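Local structure of beta-N-acetylglucosaminidase Nag2 (Vibrio harveyi, 6EZR) at residues 19-24 with 82-87; 50-55 with 64-69; 182-187 with 631-636; 540-545 with 592-597. The protein probably hydrolyses terminal non-reducing N-acetyl-D-hexosamine residues of N-acetyl-beta-D-hexosaminides, as a family 20 glycosidase. All coordinates share one frame; numbering follows the deposited sequence. Where two conformers were deposited one is given.

How the interactions relate
Following the chain from the N terminus, interaction 1 comes first: it closes the loop from strand 19-28 to strand 78-85 at one border of the N-terminal sheet. Interaction 2, nested inside that loop, sets the loop before strand 56-60 against the end of strand 63-67; the two touch through Ser51 and Ser53, whose hydroxyls probably bond the backbone N of Ser84 and Glu82. Interaction 3 follows in series, its long loop bringing the end of helix 616-632 to helix 172-186 of the second domain. Interaction 4, nested inside it, sets the loop before helix 552-556 against helix 589-596 in the catalytic domain. Interactions 3 and 4 meet where Asp593 OD2 probably accepts a bond from Asn636 N.

Interaction 1 (19-24 with 82-87); sequences NCRFGL and EFSIGS
An antiparallel strand pair at the border of the N-terminal beta-sheet joins Cys20 to Ile85 and Phe22 to Phe83 as its hydrogen-bonded pairs. Phe22 N bonds Phe83 O at 2.8 Å, while the return bond from Phe83 N to Phe22 O is longer at 3.2 Å. On the face that carries the aromatics, Phe83 has CG between its backbone N and carbonyl carbon (chi1 68°), which brings one ring face under Phe22 CB in a CH-pi contact, 4.2 Å from CB to the ring centroid. The two rings are near parallel, at 26°, but slid so far apart that they barely overlap. Ile85 CG1 meets the edge of the Phe22 ring, 3.7 Å from CE2, and also packs on Cys20 CB. Strand 78-85 is outermost in this eight-stranded mixed sheet, with strand 19-28 between it and strand 6-16, whose Leu10 touches both phenylalanines. The other face is polar. Arg21 NH1 reaches Glu82 OE2 at 2.6 Å in a salt bridge whose hydrogen bond is weak and bent, with the guanidinium and carboxylate planes 70° apart. One water links Asn19 OD1 and Ser84 OG, 2.8 Å from each.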
loop_
_atom_site.group_PDB
_atom_site.type_symbol
_atom_site.label_atom_id
_atom_site.label_comp_id
_atom_site.label_asym_id
_atom_site.label_seq_id
_atom_site.Cartn_x
_atom_site.Cartn_y
_atom_site.Cartn_z
ATOM N N ASN A 19 16.965 6.229 23.008
ATOM C CA ASN A 19 16.834 5.035 23.856
ATOM C C ASN A 19 15.556 5.047 24.696
ATOM O O ASN A 19 15.291 6.036 25.386
ATOM C CB ASN A 19 18.025 4.909 24.791
ATOM C CG ASN A 19 18.026 3.603 25.558
ATOM O OD1 ASN A 19 17.539 3.530 26.685
ATOM N ND2 ASN A 19 18.563 2.562 24.946
ATOM N N CYS A 20 14.778 3.959 24.623
ATOM C CA CYS A 20 13.627 3.739 25.505
ATOM C C CYS A 20 13.790 2.450 26.284
ATOM O O CYS A 20 14.145 1.427 25.701
ATOM C CB CYS A 20 12.324 3.652 24.712
ATOM S SG CYS A 20 11.757 5.240 24.083
ATOM N N ARG A 21 13.489 2.502 27.584
ATOM C CA ARG A 21 13.530 1.320 28.449
ATOM C C ARG A 21 12.122 1.012 28.949
ATOM O O ARG A 21 11.388 1.921 29.362
ATOM C CB ARG A 21 14.489 1.531 29.626
ATOM C CG ARG A 21 14.808 0.264 30.406
ATOM C CD ARG A 21 15.970 0.480 31.364
ATOM N NE ARG A 21 15.632 1.465 32.389
ATOM C CZ ARG A 21 15.293 1.203 33.648
ATOM N NH1 ARG A 21 15.249 -0.024 34.120
ATOM N NH2 ARG A 21 15.003 2.203 34.453
ATOM N N PHE A 22 11.760 -0.269 28.891
ATOM C CA PHE A 22 10.447 -0.746 29.289
ATOM C C PHE A 22 10.528 -1.801 30.385
ATOM O O PHE A 22 11.489 -2.573 30.450
ATOM C CB PHE A 22 9.704 -1.364 28.104
ATOM C CG PHE A 22 9.530 -0.435 26.934
ATOM C CD1 PHE A 22 8.406 0.375 26.827
ATOM C CD2 PHE A 22 10.485 -0.385 25.931
ATOM C CE1 PHE A 22 8.248 1.225 25.735
ATOM C CE2 PHE A 22 10.331 0.455 24.841
ATOM C CZ PHE A 22 9.212 1.260 24.739
ATOM N N GLY A 23 9.499 -1.813 31.237
ATOM C CA GLY A 23 9.261 -2.892 32.172
ATOM C C GLY A 23 8.171 -3.749 31.583
ATOM O O GLY A 23 7.177 -3.232 31.082
ATOM N N LEU A 24 8.375 -5.057 31.614
ATOM C CA LEU A 24 7.387 -6.032 31.166
ATOM C C LEU A 24 7.038 -6.892 32.363
ATOM O O LEU A 24 7.919 -7.582 32.882
ATOM C CB LEU A 24 7.973 -6.912 30.052
ATOM C CG LEU A 24 7.123 -8.055 29.476
ATOM C CD1 LEU A 24 7.594 -8.409 28.074
ATOM C CD2 LEU A 24 7.142 -9.311 30.350
ATOM N N GLU A 82 12.969 -6.392 31.993
ATOM C CA GLU A 82 13.255 -5.131 31.316
ATOM C C GLU A 82 13.946 -5.350 29.986
ATOM O O GLU A 82 14.703 -6.304 29.811
ATOM C CB GLU A 82 14.125 -4.243 32.176
ATOM C CG GLU A 82 13.362 -3.646 33.337
ATOM C CD GLU A 82 14.237 -2.859 34.278
ATOM O OE1 GLU A 82 13.728 -2.459 35.349
ATOM O OE2 GLU A 82 15.418 -2.615 33.939
ATOM N N PHE A 83 13.661 -4.458 29.046
ATOM C CA PHE A 83 14.371 -4.397 27.773
ATOM C C PHE A 83 14.351 -2.963 27.267
ATOM O O PHE A 83 13.607 -2.107 27.774
ATOM C CB PHE A 83 13.763 -5.362 26.741
ATOM C CG PHE A 83 12.383 -4.983 26.285
ATOM C CD1 PHE A 83 11.255 -5.424 26.983
ATOM C CD2 PHE A 83 12.204 -4.185 25.157
ATOM C CE1 PHE A 83 9.974 -5.071 26.564
ATOM C CE2 PHE A 83 10.931 -3.825 24.740
ATOM C CZ PHE A 83 9.813 -4.266 25.446
ATOM N N SER A 84 15.174 -2.724 26.258
ATOM C CA SER A 84 15.309 -1.417 25.644
ATOM C C SER A 84 15.278 -1.515 24.124
ATOM O O SER A 84 15.571 -2.570 23.538
ATOM C CB SER A 84 16.613 -0.750 26.092
ATOM O OG SER A 84 16.561 -0.367 27.455
ATOM N N ILE A 85 14.917 -0.389 23.516
ATOM C CA ILE A 85 14.901 -0.202 22.065
ATOM C C ILE A 85 15.632 1.094 21.736
ATOM O O ILE A 85 15.715 2.007 22.564
ATOM C CB ILE A 85 13.463 -0.137 21.490
ATOM C CG1 ILE A 85 12.695 1.066 22.034
ATOM C CG2 ILE A 85 12.710 -1.407 21.828
ATOM C CD1 ILE A 85 11.374 1.355 21.344
ATOM N N GLY A 86 16.147 1.170 20.520
ATOM C CA GLY A 86 16.828 2.360 20.048
ATOM C C GLY A 86 15.806 3.233 19.372
ATOM O O GLY A 86 15.644 3.178 18.155
ATOM N N SER A 87 15.071 4.006 20.157
ATOM C CA SER A 87 14.105 4.934 19.582
ATOM C C SER A 87 13.719 6.063 20.521
ATOM O O SER A 87 13.946 6.022 21.745
ATOM C CB SER A 87 12.843 4.192 19.089
ATOM O OG SER A 87 11.695 4.434 19.893
HETATM O O HOH W 1 18.468 1.447 28.376
#

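Interaction 2 (50-55 with 64-69); sequences DSVSNG and CTLKPE
Gly55 lies against Lys67 and Pro68 where a loop leads into the antiparallel hairpin of strands 56-60 and 63-67, at the outer border of the N-terminal sheet. Its CA sits 3.3 Å from Lys67 O, and its phi of 154° is one that suits glycine. The apolar part of the contact is slight. Val52 places CG1 anti to its backbone N (chi1 178°), and this methyl meets Leu66 CD1 at 4.1 Å, the two side chains sliding past each other in opposite directions. Leu66 CD1 also lies 4.1 Å from Gly55 C, so one methyl touches both Val52 and the backbone of Gly55. Beyond this pair, Leu57 and Cys81 pack on Val52, while Tyr79 covers Leu66 and Pro68. At the other end the contact is polar. Glu69 runs extended beyond CG and crosses Asn54 with amide and carboxylate planes 66° apart. The Asn54 amide nitrogen has a weak hydrogen bond to Tyr80 O, and the backbone O of Asn54 accepts a hydrogen bond from Tyr79 OH, tying the loop to strand 78-85. The amide oxygen is turned to the glutamate, packing on its carbon atoms: Asn54 OD1 lies 3.4 Å from Glu69 CG and 3.3 Å from Glu69 CD.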
loop_
_atom_site.group_PDB
_atom_site.type_symbol
_atom_site.label_atom_id
_atom_site.label_comp_id
_atom_site.label_asym_id
_atom_site.label_seq_id
_atom_site.Cartn_x
_atom_site.Cartn_y
_atom_site.Cartn_z
ATOM N N ASP A 50 21.550 -6.880 24.072
ATOM C CA ASP A 50 22.284 -6.504 25.288
ATOM C C ASP A 50 21.407 -5.994 26.440
ATOM O O ASP A 50 21.856 -5.910 27.589
ATOM C CB ASP A 50 23.339 -5.430 24.947
ATOM C CG ASP A 50 22.788 -4.304 24.058
ATOM O OD1 ASP A 50 22.284 -4.607 22.949
ATOM O OD2 ASP A 50 22.877 -3.122 24.460
ATOM N N SER A 51 20.159 -5.623 26.127
ATOM C CA SER A 51 19.264 -4.960 27.085
ATOM C C SER A 51 18.356 -5.849 27.937
ATOM O O SER A 51 17.842 -5.379 28.951
ATOM C CB SER A 51 18.396 -3.951 26.336
ATOM O OG SER A 51 17.423 -4.598 25.531
ATOM N N VAL A 52 18.164 -7.106 27.535
ATOM C CA VAL A 52 17.174 -7.991 28.146
ATOM C C VAL A 52 17.677 -8.503 29.501
ATOM O O VAL A 52 18.656 -9.250 29.569
ATOM C CB VAL A 52 16.810 -9.160 27.205
ATOM C CG1 VAL A 52 15.808 -10.114 27.850
ATOM C CG2 VAL A 52 16.242 -8.629 25.890
ATOM N N SER A 53 16.964 -8.129 30.567
ATOM C CA SER A 53 17.484 -8.197 31.930
ATOM C C SER A 53 17.252 -9.508 32.687
ATOM O O SER A 53 18.011 -9.811 33.601
ATOM C CB SER A 53 16.926 -7.025 32.746
ATOM O OG SER A 53 15.555 -7.220 33.077
ATOM N N ASN A 54 16.219 -10.271 32.328
ATOM C CA ASN A 54 15.848 -11.479 33.074
ATOM C C ASN A 54 15.156 -12.533 32.211
ATOM O O ASN A 54 14.012 -12.909 32.456
ATOM C CB ASN A 54 14.969 -11.112 34.288
ATOM C CG ASN A 54 14.767 -12.280 35.251
ATOM O OD1 ASN A 54 15.605 -13.181 35.348
ATOM N ND2 ASN A 54 13.648 -12.273 35.963
ATOM N N GLY A 55 15.879 -13.029 31.221
ATOM C CA GLY A 55 15.374 -14.066 30.325
ATOM C C GLY A 55 16.085 -13.999 28.993
ATOM O O GLY A 55 16.856 -13.072 28.740
ATOM N N CYS A 64 8.504 -12.133 18.574
ATOM C CA CYS A 64 9.388 -12.157 19.732
ATOM C C CYS A 64 9.031 -13.318 20.657
ATOM O O CYS A 64 7.857 -13.605 20.872
ATOM C CB CYS A 64 9.301 -10.836 20.498
ATOM S SG CYS A 64 9.702 -9.355 19.536
ATOM N N THR A 65 10.059 -13.970 21.195
ATOM C CA THR A 65 9.915 -15.105 22.112
ATOM C C THR A 65 10.816 -14.824 23.308
ATOM O O THR A 65 11.989 -14.547 23.132
ATOM C CB THR A 65 10.311 -16.438 21.432
ATOM O OG1 THR A 65 9.438 -16.692 20.319
ATOM C CG2 THR A 65 10.208 -17.616 22.396
ATOM N N LEU A 66 10.256 -14.889 24.512
ATOM C CA LEU A 66 10.991 -14.614 25.737
ATOM C C LEU A 66 10.977 -15.856 26.614
ATOM O O LEU A 66 9.955 -16.211 27.185
ATOM C CB LEU A 66 10.379 -13.421 26.471
ATOM C CG LEU A 66 11.088 -12.896 27.723
ATOM C CD1 LEU A 66 12.542 -12.532 27.458
ATOM C CD2 LEU A 66 10.333 -11.684 28.250
ATOM N N LYS A 67 12.123 -16.522 26.689
ATOM C CA LYS A 67 12.284 -17.711 27.509
ATOM C C LYS A 67 12.757 -17.289 28.912
ATOM O O LYS A 67 13.825 -16.679 29.049
ATOM C CB LYS A 67 13.275 -18.674 26.849
ATOM C CG LYS A 67 12.974 -20.139 27.117
ATOM C CD LYS A 67 14.002 -21.047 26.457
ATOM C CE LYS A 67 13.837 -22.500 26.880
ATOM N NZ LYS A 67 14.317 -22.753 28.269
ATOM N N PRO A 68 11.951 -17.585 29.957
ATOM C CA PRO A 68 12.299 -17.187 31.323
ATOM C C PRO A 68 13.374 -18.066 31.951
ATOM O O PRO A 68 13.511 -19.232 31.587
ATOM C CB PRO A 68 10.981 -17.360 32.076
ATOM C CG PRO A 68 10.319 -18.484 31.370
ATOM C CD PRO A 68 10.662 -18.304 29.921
ATOM N N GLU A 69 14.105 -17.499 32.907
ATOM C CA GLU A 69 15.209 -18.198 33.575
ATOM C C GLU A 69 14.685 -19.335 34.454
ATOM O O GLU A 69 15.150 -20.474 34.358
ATOM C CB GLU A 69 16.042 -17.226 34.422
ATOM C CG GLU A 69 16.522 -15.989 33.659
ATOM C CD GLU A 69 17.784 -15.352 34.222
ATOM O OE1 GLU A 69 18.180 -15.675 35.365
ATOM O OE2 GLU A 69 18.382 -14.513 33.511
#

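Interaction 3 (182-187 with 631-636)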
loop_
_atom_site.group_PDB
_atom_site.type_symbol
_atom_site.label_atom_id
_atom_site.label_comp_id
_atom_site.label_asym_id
_atom_site.label_seq_id
_atom_site.Cartn_x
_atom_site.Cartn_y
_atom_site.Cartn_z
ATOM N N LEU A 182 -24.262 3.591 -11.032
ATOM C CA LEU A 182 -25.581 4.138 -10.714
ATOM C C LEU A 182 -26.506 3.044 -10.200
ATOM O O LEU A 182 -27.334 3.291 -9.325
ATOM C CB LEU A 182 -26.193 4.829 -11.927
ATOM C CG LEU A 182 -25.524 6.145 -12.330
ATOM C CD1 LEU A 182 -25.933 6.533 -13.742
ATOM C CD2 LEU A 182 -25.871 7.257 -11.351
ATOM N N GLN A 183 -26.344 1.832 -10.723
ATOM C CA GLN A 183 -27.084 0.673 -10.222
ATOM C C GLN A 183 -26.610 0.290 -8.814
ATOM O O GLN A 183 -27.414 0.228 -7.885
ATOM C CB GLN A 183 -26.940 -0.519 -11.181
ATOM C CG GLN A 183 -27.945 -1.646 -10.947
ATOM C CD GLN A 183 -29.380 -1.248 -11.275
ATOM O OE1 GLN A 183 -29.626 -0.511 -12.232
ATOM N NE2 GLN A 183 -30.334 -1.739 -10.486
ATOM N N ARG A 184 -25.306 0.048 -8.676
ATOM C CA ARG A 184 -24.696 -0.366 -7.398
ATOM C C ARG A 184 -24.930 0.598 -6.231
ATOM O O ARG A 184 -25.285 0.168 -5.131
ATOM C CB ARG A 184 -23.188 -0.564 -7.574
ATOM C CG ARG A 184 -22.512 -1.296 -6.425
ATOM C CD ARG A 184 -21.023 -1.464 -6.680
ATOM N NE ARG A 184 -20.300 -0.189 -6.739
ATOM C CZ ARG A 184 -19.956 0.569 -5.691
ATOM N NH1 ARG A 184 -20.268 0.221 -4.445
ATOM N NH2 ARG A 184 -19.287 1.702 -5.891
ATOM N N ILE A 185 -24.719 1.889 -6.480
ATOM C CA ILE A 185 -24.789 2.916 -5.432
ATOM C C ILE A 185 -26.237 3.337 -5.174
ATOM O O ILE A 185 -26.741 3.199 -4.059
ATOM C CB ILE A 185 -23.923 4.154 -5.795
ATOM C CG1 ILE A 185 -22.447 3.747 -5.935
ATOM C CG2 ILE A 185 -24.049 5.254 -4.738
ATOM C CD1 ILE A 185 -21.580 4.772 -6.632
ATOM N N HIS A 186 -26.891 3.840 -6.220
ATOM C CA HIS A 186 -28.201 4.502 -6.117
ATOM C C HIS A 186 -29.425 3.650 -6.467
ATOM O O HIS A 186 -30.548 4.075 -6.196
ATOM C CB HIS A 186 -28.208 5.749 -7.001
ATOM C CG HIS A 186 -27.217 6.787 -6.582
ATOM N ND1 HIS A 186 -26.052 7.023 -7.278
ATOM C CD2 HIS A 186 -27.218 7.651 -5.540
ATOM C CE1 HIS A 186 -25.378 7.992 -6.686
ATOM N NE2 HIS A 186 -26.061 8.389 -5.627
ATOM N N GLN A 187 -29.209 2.469 -7.055
ATOM C CA GLN A 187 -30.294 1.608 -7.581
ATOM C C GLN A 187 -31.076 2.304 -8.723
ATOM O O GLN A 187 -32.272 2.070 -8.927
ATOM C CB GLN A 187 -31.223 1.100 -6.454
ATOM C CG GLN A 187 -30.545 0.177 -5.441
ATOM C CD GLN A 187 -29.688 0.909 -4.404
ATOM O OE1 GLN A 187 -30.107 1.922 -3.840
ATOM N NE2 GLN A 187 -28.481 0.391 -4.145
ATOM N N ASP A 631 -20.774 7.273 2.436
ATOM C CA ASP A 631 -21.683 6.593 3.371
ATOM C C ASP A 631 -22.637 5.644 2.662
ATOM O O ASP A 631 -22.841 4.524 3.129
ATOM C CB ASP A 631 -22.515 7.600 4.173
ATOM C CG ASP A 631 -21.679 8.433 5.113
ATOM O OD1 ASP A 631 -20.942 7.850 5.935
ATOM O OD2 ASP A 631 -21.775 9.678 5.039
ATOM N N LEU A 632 -23.223 6.084 1.549
ATOM C CA LEU A 632 -24.075 5.216 0.726
ATOM C C LEU A 632 -23.353 3.911 0.329
ATOM O O LEU A 632 -23.983 2.855 0.245
ATOM C CB LEU A 632 -24.567 5.958 -0.522
ATOM C CG LEU A 632 -25.582 7.096 -0.309
ATOM C CD1 LEU A 632 -25.709 7.937 -1.569
ATOM C CD2 LEU A 632 -26.954 6.589 0.119
ATOM N N GLN A 633 -22.038 3.992 0.118
ATOM C CA GLN A 633 -21.204 2.824 -0.192
ATOM C C GLN A 633 -20.607 2.105 1.032
ATOM O O GLN A 633 -19.879 1.134 0.880
ATOM C CB GLN A 633 -20.061 3.248 -1.112
ATOM C CG GLN A 633 -20.492 3.981 -2.369
ATOM C CD GLN A 633 -19.317 4.579 -3.108
ATOM O OE1 GLN A 633 -18.663 3.905 -3.898
ATOM N NE2 GLN A 633 -19.050 5.856 -2.863
ATOM N N GLY A 634 -20.901 2.583 2.235
ATOM C CA GLY A 634 -20.393 1.984 3.471
ATOM C C GLY A 634 -18.882 1.995 3.625
ATOM O O GLY A 634 -18.305 1.032 4.126
ATOM N N VAL A 635 -18.245 3.084 3.192
ATOM C CA VAL A 635 -16.793 3.253 3.328
ATOM C C VAL A 635 -16.492 3.822 4.709
ATOM O O VAL A 635 -16.954 4.913 5.039
ATOM C CB VAL A 635 -16.220 4.198 2.247
ATOM C CG1 VAL A 635 -14.705 4.367 2.400
ATOM C CG2 VAL A 635 -16.566 3.685 0.852
ATOM N N ASN A 636 -15.703 3.088 5.499
ATOM C CA ASN A 636 -15.305 3.497 6.860
ATOM C C ASN A 636 -14.175 4.541 6.864
ATOM O O ASN A 636 -13.076 4.285 7.364
ATOM C CB ASN A 636 -14.889 2.258 7.667
ATOM C CG ASN A 636 -14.654 2.556 9.146
ATOM O OD1 ASN A 636 -15.398 3.322 9.767
ATOM N ND2 ASN A 636 -13.608 1.949 9.716
HETATM O O HOH W 2 -17.741 1.370 -2.980
#
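Arg184 starts with CG opposite its backbone N (chi1 -166°) and bends at chi3 (64°), which turns its guanidinium toward Gln633, whose own chain stays extended beyond CG. The two side chains cross at about a right angle. Arg184 NH2 gives a hydrogen bond to Gln633 OE1 of 3.0 Å, with an N-H...O angle of 162°. The acceptor lies in the guanidinium plane, at the edge, whereas the donor is tilted from the plane of the amide carbonyl. A water adds to the grip on Gln633 OE1: it donates to this oxygen at 2.8 Å and weakly accepts from Arg184 NH1. Both polar ends have a further partner close by in sequence, Arg184 NH2 a salt bridge to Glu181 OE1 and Gln633 NE2 a hydrogen bond to Leu629 O, so both the oxygen and the nitrogen of the amide are engaged, which helps to set its rotation. Next to the polar pair, Ile185 sends CG1 to within 4.1 Å of Gln633 CG and CG2 to 4.3 Å of Leu632 CB. Ile185 CG2 also sits over the centre of one face of the His186 imidazole, and Leu632 CD1 approaches obliquely, 4.1 Å from His186 NE2. His291 of helix 279-291 touches both Arg184 and Gln633. Helix 616-632 ends here in a Schellman motif, with Gly634 at positive phi and its N bonded to Asp631 O. The contact is helix-end packing between the second domain of this family 20 enzyme and the C-terminal helix, beside helix 279-291 of the TIM-barrel catalytic domain.

Interaction 4 (540-545 with 592-597); sequences EEPGVD and MDYMIF
The Tyr594 ring and the Glu541 carboxylate lie nearly coplanar, 9° apart, with Glu541 OE2 at the ring edge beside the hydroxyl. Met595 SD is also at the edge of this ring, and Pro542 CG approaches it obliquely, 3.5 Å from Tyr594 CE2, the proline and tyrosine side chains crossing at about a right angle. Tyr594 OH donates to Glu541 OE2 over 2.5 Å, meeting this oxygen on its syn side and 24° out of the carboxylate plane. The bend of Glu541 at chi2 (72°) folds the carboxylate back to the tyrosine. The same OE2 forms a salt bridge with Arg638 NE, so two donors grip one oxygen of a buried carboxylate, an arrangement that would probably favour its charged form; Arg638 also packs on Tyr594. Met595, bent at both chi2 and chi3, curls its methyl to the loop backbone: Met595 CE lies 3.3 Å from Pro542 O and 3.9 Å from Gly543 CA. The next loop residue, Val544, is joined by backbone hydrogen bonds to Thr534 and to Asp532, which binds N-acetyl-D-glucosamine and whose side chain is about 5 Å from that of Met595. The arrangement thus packs the loop between helices 526-529 and 552-556 onto helix 589-596, beside the sugar-binding pocket of a family 20 TIM barrel.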
loop_
_atom_site.group_PDB
_atom_site.type_symbol
_atom_site.label_atom_id
_atom_site.label_comp_id
_atom_site.label_asym_id
_atom_site.label_seq_id
_atom_site.Cartn_x
_atom_site.Cartn_y
_atom_site.Cartn_z
ATOM N N GLU A 540 -4.654 7.232 20.588
ATOM C CA GLU A 540 -5.579 6.156 20.181
ATOM C C GLU A 540 -5.661 5.937 18.662
ATOM O O GLU A 540 -6.247 4.952 18.205
ATOM C CB GLU A 540 -6.991 6.432 20.712
ATOM C CG GLU A 540 -7.103 6.420 22.238
ATOM C CD GLU A 540 -6.839 7.763 22.915
ATOM O OE1 GLU A 540 -6.826 7.783 24.168
ATOM O OE2 GLU A 540 -6.648 8.795 22.222
ATOM N N GLU A 541 -5.091 6.855 17.890
ATOM C CA GLU A 541 -5.231 6.847 16.442
ATOM C C GLU A 541 -4.444 5.657 15.863
ATOM O O GLU A 541 -3.294 5.446 16.252
ATOM C CB GLU A 541 -4.733 8.185 15.894
ATOM C CG GLU A 541 -5.171 8.508 14.483
ATOM C CD GLU A 541 -6.642 8.857 14.346
ATOM O OE1 GLU A 541 -7.160 9.691 15.117
ATOM O OE2 GLU A 541 -7.282 8.315 13.427
ATOM N N PRO A 542 -5.077 4.839 14.989
ATOM C CA PRO A 542 -4.322 3.723 14.396
ATOM C C PRO A 542 -3.317 4.179 13.339
ATOM O O PRO A 542 -3.575 5.128 12.602
ATOM C CB PRO A 542 -5.412 2.851 13.767
ATOM C CG PRO A 542 -6.565 3.772 13.540
ATOM C CD PRO A 542 -6.513 4.762 14.658
ATOM N N GLY A 543 -2.166 3.518 13.305
ATOM C CA GLY A 543 -1.180 3.723 12.253
ATOM C C GLY A 543 0.244 3.698 12.756
ATOM O O GLY A 543 0.504 3.415 13.916
ATOM N N VAL A 544 1.166 4.004 11.856
ATOM C CA VAL A 544 2.579 4.136 12.188
ATOM C C VAL A 544 2.948 5.611 12.060
ATOM O O VAL A 544 2.188 6.390 11.459
ATOM C CB VAL A 544 3.460 3.201 11.319
ATOM C CG1 VAL A 544 2.979 1.769 11.474
ATOM C CG2 VAL A 544 3.451 3.592 9.849
ATOM N N ASP A 545 4.084 5.999 12.648
ATOM C CA ASP A 545 4.526 7.405 12.619
ATOM C C ASP A 545 5.987 7.675 12.250
ATOM O O ASP A 545 6.434 8.822 12.344
ATOM C CB ASP A 545 4.153 8.130 13.932
ATOM C CG ASP A 545 4.931 7.631 15.152
ATOM O OD1 ASP A 545 5.643 6.600 15.077
ATOM O OD2 ASP A 545 4.806 8.295 16.208
ATOM N N MET A 592 -8.534 -0.626 6.753
ATOM C CA MET A 592 -7.997 -0.151 5.475
ATOM C C MET A 592 -8.771 1.069 4.961
ATOM O O MET A 592 -8.154 2.045 4.556
ATOM C CB MET A 592 -7.996 -1.274 4.434
ATOM C CG MET A 592 -7.521 -0.840 3.049
ATOM S SD MET A 592 -7.452 -2.156 1.823
ATOM C CE MET A 592 -6.287 -3.270 2.572
ATOM N N ASP A 593 -10.103 1.017 4.979
ATOM C CA ASP A 593 -10.931 2.180 4.582
ATOM C C ASP A 593 -10.555 3.404 5.388
ATOM O O ASP A 593 -10.463 4.505 4.852
ATOM C CB ASP A 593 -12.410 1.934 4.843
ATOM C CG ASP A 593 -13.065 1.067 3.806
ATOM O OD1 ASP A 593 -12.383 0.578 2.878
ATOM O OD2 ASP A 593 -14.297 0.876 3.937
ATOM N N TYR A 594 -10.352 3.184 6.684
ATOM C CA TYR A 594 -10.001 4.231 7.636
ATOM C C TYR A 594 -8.685 4.943 7.320
ATOM O O TYR A 594 -8.607 6.174 7.388
ATOM C CB TYR A 594 -9.948 3.633 9.038
ATOM C CG TYR A 594 -9.871 4.660 10.122
ATOM C CD1 TYR A 594 -11.023 5.291 10.590
ATOM C CD2 TYR A 594 -8.644 5.015 10.681
ATOM C CE1 TYR A 594 -10.956 6.242 11.596
ATOM C CE2 TYR A 594 -8.564 5.962 11.679
ATOM C CZ TYR A 594 -9.723 6.572 12.135
ATOM O OH TYR A 594 -9.656 7.508 13.126
ATOM N N MET A 595 -7.657 4.173 6.985
ATOM C CA MET A 595 -6.365 4.763 6.649
ATOM C C MET A 595 -6.394 5.446 5.270
ATOM O O MET A 595 -5.852 6.539 5.126
ATOM C CB MET A 595 -5.254 3.717 6.730
ATOM C CG MET A 595 -5.104 3.027 8.087
ATOM S SD MET A 595 -5.036 4.111 9.529
ATOM C CE MET A 595 -3.463 4.915 9.308
ATOM N N ILE A 596 -7.028 4.815 4.276
ATOM C CA ILE A 596 -7.072 5.346 2.890
ATOM C C ILE A 596 -7.930 6.620 2.768
ATOM O O ILE A 596 -7.531 7.560 2.090
ATOM C CB ILE A 596 -7.572 4.285 1.861
ATOM C CG1 ILE A 596 -6.626 3.086 1.795
ATOM C CG2 ILE A 596 -7.659 4.867 0.452
ATOM C CD1 ILE A 596 -7.174 1.930 0.979
ATOM N N PHE A 597 -9.093 6.639 3.418
ATOM C CA PHE A 597 -10.083 7.731 3.275
ATOM C C PHE A 597 -10.167 8.547 4.558
ATOM O O PHE A 597 -10.280 7.956 5.640
ATOM C CB PHE A 597 -11.465 7.160 2.940
ATOM C CG PHE A 597 -11.482 6.399 1.659
ATOM C CD1 PHE A 597 -11.656 7.062 0.455
ATOM C CD2 PHE A 597 -11.267 5.027 1.642
ATOM C CE1 PHE A 597 -11.642 6.366 -0.746
ATOM C CE2 PHE A 597 -11.255 4.324 0.442
ATOM C CZ PHE A 597 -11.437 4.999 -0.756
#